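Long-range contact in iron-regulated outer membrane protein (Neisseria meningitidis, PDB 4B7O), which probably carries iron across the outer membrane of the meningococcus as a TonB-dependent transporter: residues K522-A534 and A577-N589. Sequence-based numbering, arbitrary orientation.
Sequences KRGIISIADGTKA and AVREAVNAGYIKN
Ile525 to Ile528 and Val578 to Ala581 meet where short strand 525-528 pairs in parallel with the first residues of long strand 578-600, in the beta-barrel of this TonB-dependent transporter. Barrel neighbours run antiparallel; this pair does not, because strand 525-528 belongs to the long connection between barrel strands 498-509 and 535-547. Five backbone hydrogen bonds join the pair, from Ile525 N to Ala577 O through to Ala529 N to Ala581 O.

Side chains alternate between the two faces of the pair. On one face Val578 lies alongside Ile525. Val578 CG2, beside its own backbone N, fits against Ile525 CB at 3.8 Å. Ser527 follows in that row, with Ser527 CB 3.9 Å from Glu580 CB, and its OG bonds to Asp475. On the other face Ile526 CD1 meets the edge of the Arg579 guanidinium in its plane, and Ile528 CG1 rests on the small CB of Ala581 at 3.9 Å.

Past the strand, Ala529 CB fits against Val582 CG1, 3.6 Å away. Glu580 OE2 is held by Gln570. A type II turn from Ala529 to Thr532 then brings the chain back. Thr532 CG2 touches Ala581 O at 3.3 Å.

Asn583 closes this end. Its amide grips the Lys533 backbone twice: OD1 accepts Lys533 N on a lone pair at 2.8 Å, and ND2, which also bonds Asp564 O, donates a hydrogen bond to Lys533 O at 2.6 Å.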
loop_
_atom_site.group_PDB
_atom_site.type_symbol
_atom_site.label_atom_id
_atom_site.label_comp_id
_atom_site.label_asym_id
_atom_site.label_seq_id
_atom_site.Cartn_x
_atom_site.Cartn_y
_atom_site.Cartn_z
ATOM N N LYS A 522 -6.989 27.865 -0.231
ATOM C CA LYS A 522 -6.230 29.004 -0.678
ATOM C C LYS A 522 -6.126 29.029 -2.194
ATOM O O LYS A 522 -6.113 30.114 -2.827
ATOM C CB LYS A 522 -4.846 28.986 -0.020
ATOM C CG LYS A 522 -3.862 30.005 -0.596
ATOM C CD LYS A 522 -2.938 30.564 0.490
ATOM C CE LYS A 522 -2.153 31.742 -0.083
ATOM N NZ LYS A 522 -0.940 32.019 0.735
ATOM N N ARG A 523 -6.088 27.832 -2.788
ATOM C CA ARG A 523 -5.780 27.749 -4.184
ATOM C C ARG A 523 -7.020 27.588 -4.992
ATOM O O ARG A 523 -6.958 27.619 -6.215
ATOM C CB ARG A 523 -4.824 26.630 -4.440
ATOM C CG ARG A 523 -3.397 26.959 -4.066
ATOM C CD ARG A 523 -2.558 26.566 -5.276
ATOM N NE ARG A 523 -1.149 26.925 -5.148
ATOM C CZ ARG A 523 -0.147 26.069 -5.311
ATOM N NH1 ARG A 523 -0.419 24.809 -5.640
ATOM N NH2 ARG A 523 1.114 26.480 -5.160
ATOM N N GLY A 524 -8.161 27.441 -4.331
ATOM C CA GLY A 524 -9.397 27.385 -5.079
ATOM C C GLY A 524 -10.405 26.486 -4.436
ATOM O O GLY A 524 -10.068 25.723 -3.519
ATOM N N ILE A 525 -11.659 26.587 -4.879
ATOM C CA ILE A 525 -12.668 25.723 -4.314
ATOM C C ILE A 525 -12.574 24.442 -5.099
ATOM O O ILE A 525 -12.217 24.470 -6.296
ATOM C CB ILE A 525 -14.091 26.288 -4.404
ATOM C CG1 ILE A 525 -14.168 27.660 -3.745
ATOM C CG2 ILE A 525 -15.047 25.369 -3.668
ATOM C CD1 ILE A 525 -13.578 27.702 -2.338
ATOM N N ILE A 526 -12.825 23.332 -4.401
ATOM C CA ILE A 526 -12.821 21.996 -4.986
ATOM C C ILE A 526 -14.121 21.343 -4.624
ATOM O O ILE A 526 -14.288 20.816 -3.506
ATOM C CB ILE A 526 -11.729 21.089 -4.405
ATOM C CG1 ILE A 526 -10.319 21.661 -4.649
ATOM C CG2 ILE A 526 -11.935 19.676 -4.937
ATOM C CD1 ILE A 526 -9.892 21.805 -6.098
ATOM N N SER A 527 -15.033 21.362 -5.586
ATOM C CA SER A 527 -16.350 20.776 -5.407
ATOM C C SER A 527 -16.472 19.336 -6.030
ATOM O O SER A 527 -15.488 18.707 -6.450
ATOM C CB SER A 527 -17.398 21.750 -5.974
ATOM O OG SER A 527 -18.685 21.488 -5.417
ATOM N N ILE A 528 -17.690 18.830 -6.098
ATOM C CA ILE A 528 -17.959 17.608 -6.828
ATOM C C ILE A 528 -19.185 17.858 -7.703
ATOM O O ILE A 528 -20.154 18.449 -7.236
ATOM C CB ILE A 528 -18.222 16.472 -5.852
ATOM C CG1 ILE A 528 -18.435 15.143 -6.590
ATOM C CG2 ILE A 528 -19.362 16.830 -4.921
ATOM C CD1 ILE A 528 -18.401 13.939 -5.667
ATOM N N ALA A 529 -19.131 17.426 -8.963
ATOM C CA ALA A 529 -20.226 17.634 -9.908
ATOM C C ALA A 529 -21.475 16.864 -9.520
ATOM O O ALA A 529 -21.419 15.944 -8.706
ATOM C CB ALA A 529 -19.778 17.284 -11.299
ATOM N N ASP A 530 -22.614 17.273 -10.053
ATOM C CA ASP A 530 -23.877 16.541 -9.816
ATOM C C ASP A 530 -23.873 15.127 -10.403
ATOM O O ASP A 530 -23.371 14.902 -11.516
ATOM C CB ASP A 530 -25.073 17.310 -10.418
ATOM C CG ASP A 530 -25.705 18.293 -9.425
ATOM O OD1 ASP A 530 -25.894 17.929 -8.221
ATOM O OD2 ASP A 530 -26.015 19.432 -9.871
ATOM N N GLY A 531 -24.491 14.199 -9.673
ATOM C CA GLY A 531 -24.576 12.785 -10.073
ATOM C C GLY A 531 -23.274 12.070 -10.453
ATOM O O GLY A 531 -23.334 11.031 -11.102
ATOM N N THR A 532 -22.102 12.600 -10.077
ATOM C CA THR A 532 -20.863 11.898 -10.384
ATOM C C THR A 532 -20.796 10.592 -9.582
ATOM O O THR A 532 -21.040 10.582 -8.385
ATOM C CB THR A 532 -19.550 12.712 -10.214
ATOM O OG1 THR A 532 -18.903 12.373 -8.982
ATOM C CG2 THR A 532 -19.760 14.172 -10.316
ATOM N N LYS A 533 -20.473 9.504 -10.276
ATOM C CA LYS A 533 -20.572 8.138 -9.745
ATOM C C LYS A 533 -19.200 7.618 -9.284
ATOM O O LYS A 533 -18.144 8.207 -9.620
ATOM C CB LYS A 533 -21.067 7.176 -10.851
ATOM C CG LYS A 533 -22.089 7.726 -11.866
ATOM C CD LYS A 533 -23.470 7.128 -11.624
ATOM C CE LYS A 533 -24.551 8.209 -11.643
ATOM N NZ LYS A 533 -24.495 9.108 -12.850
ATOM N N ALA A 534 -19.247 6.493 -8.575
ATOM C CA ALA A 534 -18.070 5.627 -8.291
ATOM C C ALA A 534 -17.450 4.995 -9.527
ATOM O O ALA A 534 -18.144 4.655 -10.468
ATOM C CB ALA A 534 -18.410 4.535 -7.294
ATOM N N ALA A 577 -11.337 29.881 -9.199
ATOM C CA ALA A 577 -11.803 28.638 -9.795
ATOM C C ALA A 577 -12.542 27.880 -8.697
ATOM O O ALA A 577 -12.050 27.736 -7.565
ATOM C CB ALA A 577 -10.630 27.827 -10.379
ATOM N N VAL A 578 -13.767 27.490 -9.010
ATOM C CA VAL A 578 -14.497 26.477 -8.268
ATOM C C VAL A 578 -14.392 25.316 -9.256
ATOM O O VAL A 578 -14.961 25.371 -10.353
ATOM C CB VAL A 578 -15.980 26.901 -8.035
ATOM C CG1 VAL A 578 -16.874 25.754 -7.539
ATOM C CG2 VAL A 578 -16.066 28.077 -7.057
ATOM N N ARG A 579 -13.640 24.280 -8.909
ATOM C CA ARG A 579 -13.542 23.146 -9.801
ATOM C C ARG A 579 -14.324 22.030 -9.195
ATOM O O ARG A 579 -14.585 22.113 -8.008
ATOM C CB ARG A 579 -12.101 22.794 -10.020
ATOM C CG ARG A 579 -11.540 23.686 -11.113
ATOM C CD ARG A 579 -10.043 23.543 -11.173
ATOM N NE ARG A 579 -9.519 23.187 -9.854
ATOM C CZ ARG A 579 -8.239 22.898 -9.626
ATOM N NH1 ARG A 579 -7.377 22.933 -10.649
ATOM N NH2 ARG A 579 -7.827 22.571 -8.388
ATOM N N GLU A 580 -14.742 21.012 -9.970
ATOM C CA GLU A 580 -15.477 19.903 -9.348
ATOM C C GLU A 580 -15.048 18.497 -9.798
ATOM O O GLU A 580 -14.602 18.309 -10.934
ATOM C CB GLU A 580 -16.994 20.117 -9.441
ATOM C CG GLU A 580 -17.413 20.980 -10.628
ATOM C CD GLU A 580 -18.853 20.753 -11.023
ATOM O OE1 GLU A 580 -19.684 20.430 -10.147
ATOM O OE2 GLU A 580 -19.158 20.881 -12.218
ATOM N N ALA A 581 -15.126 17.527 -8.890
ATOM C CA ALA A 581 -14.801 16.133 -9.225
ATOM C C ALA A 581 -15.804 15.651 -10.270
ATOM O O ALA A 581 -16.983 15.915 -10.150
ATOM C CB ALA A 581 -14.846 15.248 -7.987
ATOM N N VAL A 582 -15.313 14.992 -11.307
ATOM C CA VAL A 582 -16.141 14.421 -12.365
ATOM C C VAL A 582 -15.597 13.084 -12.781
ATOM O O VAL A 582 -14.396 12.838 -12.660
ATOM C CB VAL A 582 -16.101 15.249 -13.670
ATOM C CG1 VAL A 582 -17.150 16.326 -13.617
ATOM C CG2 VAL A 582 -14.710 15.800 -13.984
ATOM N N ASN A 583 -16.478 12.226 -13.279
ATOM C CA ASN A 583 -16.040 11.031 -13.993
ATOM C C ASN A 583 -15.519 11.464 -15.355
ATOM O O ASN A 583 -16.217 12.104 -16.083
ATOM C CB ASN A 583 -17.215 10.077 -14.094
ATOM C CG ASN A 583 -17.856 9.831 -12.748
ATOM O OD1 ASN A 583 -18.918 10.378 -12.447
ATOM N ND2 ASN A 583 -17.182 9.076 -11.892
ATOM N N ALA A 584 -14.286 11.162 -15.703
ATOM C CA ALA A 584 -13.712 11.779 -16.897
ATOM C C ALA A 584 -13.132 10.823 -17.950
ATOM O O ALA A 584 -12.490 11.273 -18.938
ATOM C CB ALA A 584 -12.657 12.817 -16.489
ATOM N N GLY A 585 -13.367 9.528 -17.745
ATOM C CA GLY A 585 -12.989 8.504 -18.761
ATOM C C GLY A 585 -12.978 7.084 -18.239
ATOM O O GLY A 585 -13.658 6.733 -17.267
ATOM N N TYR A 586 -12.228 6.230 -18.889
ATOM C CA TYR A 586 -12.174 4.833 -18.401
ATOM C C TYR A 586 -10.726 4.242 -18.395
ATOM O O TYR A 586 -9.844 4.722 -19.073
ATOM C CB TYR A 586 -13.178 3.975 -19.194
ATOM C CG TYR A 586 -12.897 3.968 -20.660
ATOM C CD1 TYR A 586 -12.023 3.054 -21.186
ATOM C CD2 TYR A 586 -13.508 4.871 -21.535
ATOM C CE1 TYR A 586 -11.710 3.021 -22.544
ATOM C CE2 TYR A 586 -13.201 4.862 -22.893
ATOM C CZ TYR A 586 -12.291 3.916 -23.372
ATOM O OH TYR A 586 -11.937 3.833 -24.673
ATOM N N ILE A 587 -10.499 3.202 -17.636
ATOM C CA ILE A 587 -9.165 2.613 -17.546
ATOM C C ILE A 587 -9.222 1.154 -18.073
ATOM O O ILE A 587 -10.128 0.408 -17.751
ATOM C CB ILE A 587 -8.666 2.660 -16.067
ATOM C CG1 ILE A 587 -8.455 4.099 -15.577
ATOM C CG2 ILE A 587 -7.360 1.929 -15.866
ATOM C CD1 ILE A 587 -8.744 4.280 -14.087
ATOM N N LYS A 588 -8.273 0.787 -18.922
ATOM C CA LYS A 588 -8.011 -0.626 -19.254
ATOM C C LYS A 588 -6.640 -1.083 -18.838
ATOM O O LYS A 588 -5.658 -0.341 -18.927
ATOM C CB LYS A 588 -8.237 -0.894 -20.728
ATOM C CG LYS A 588 -9.722 -1.158 -20.978
ATOM C CD LYS A 588 -10.060 -1.178 -22.436
ATOM C CE LYS A 588 -11.566 -1.199 -22.609
ATOM N NZ LYS A 588 -12.088 -2.507 -22.129
ATOM N N ASN A 589 -6.578 -2.306 -18.342
ATOM C CA ASN A 589 -5.305 -2.911 -18.014
ATOM C C ASN A 589 -5.287 -4.408 -18.287
ATOM O O ASN A 589 -6.268 -5.091 -18.013
ATOM C CB ASN A 589 -5.027 -2.683 -16.552
ATOM C CG ASN A 589 -3.568 -2.925 -16.189
ATOM O OD1 ASN A 589 -2.686 -2.909 -17.052
ATOM N ND2 ASN A 589 -3.313 -3.153 -14.907
#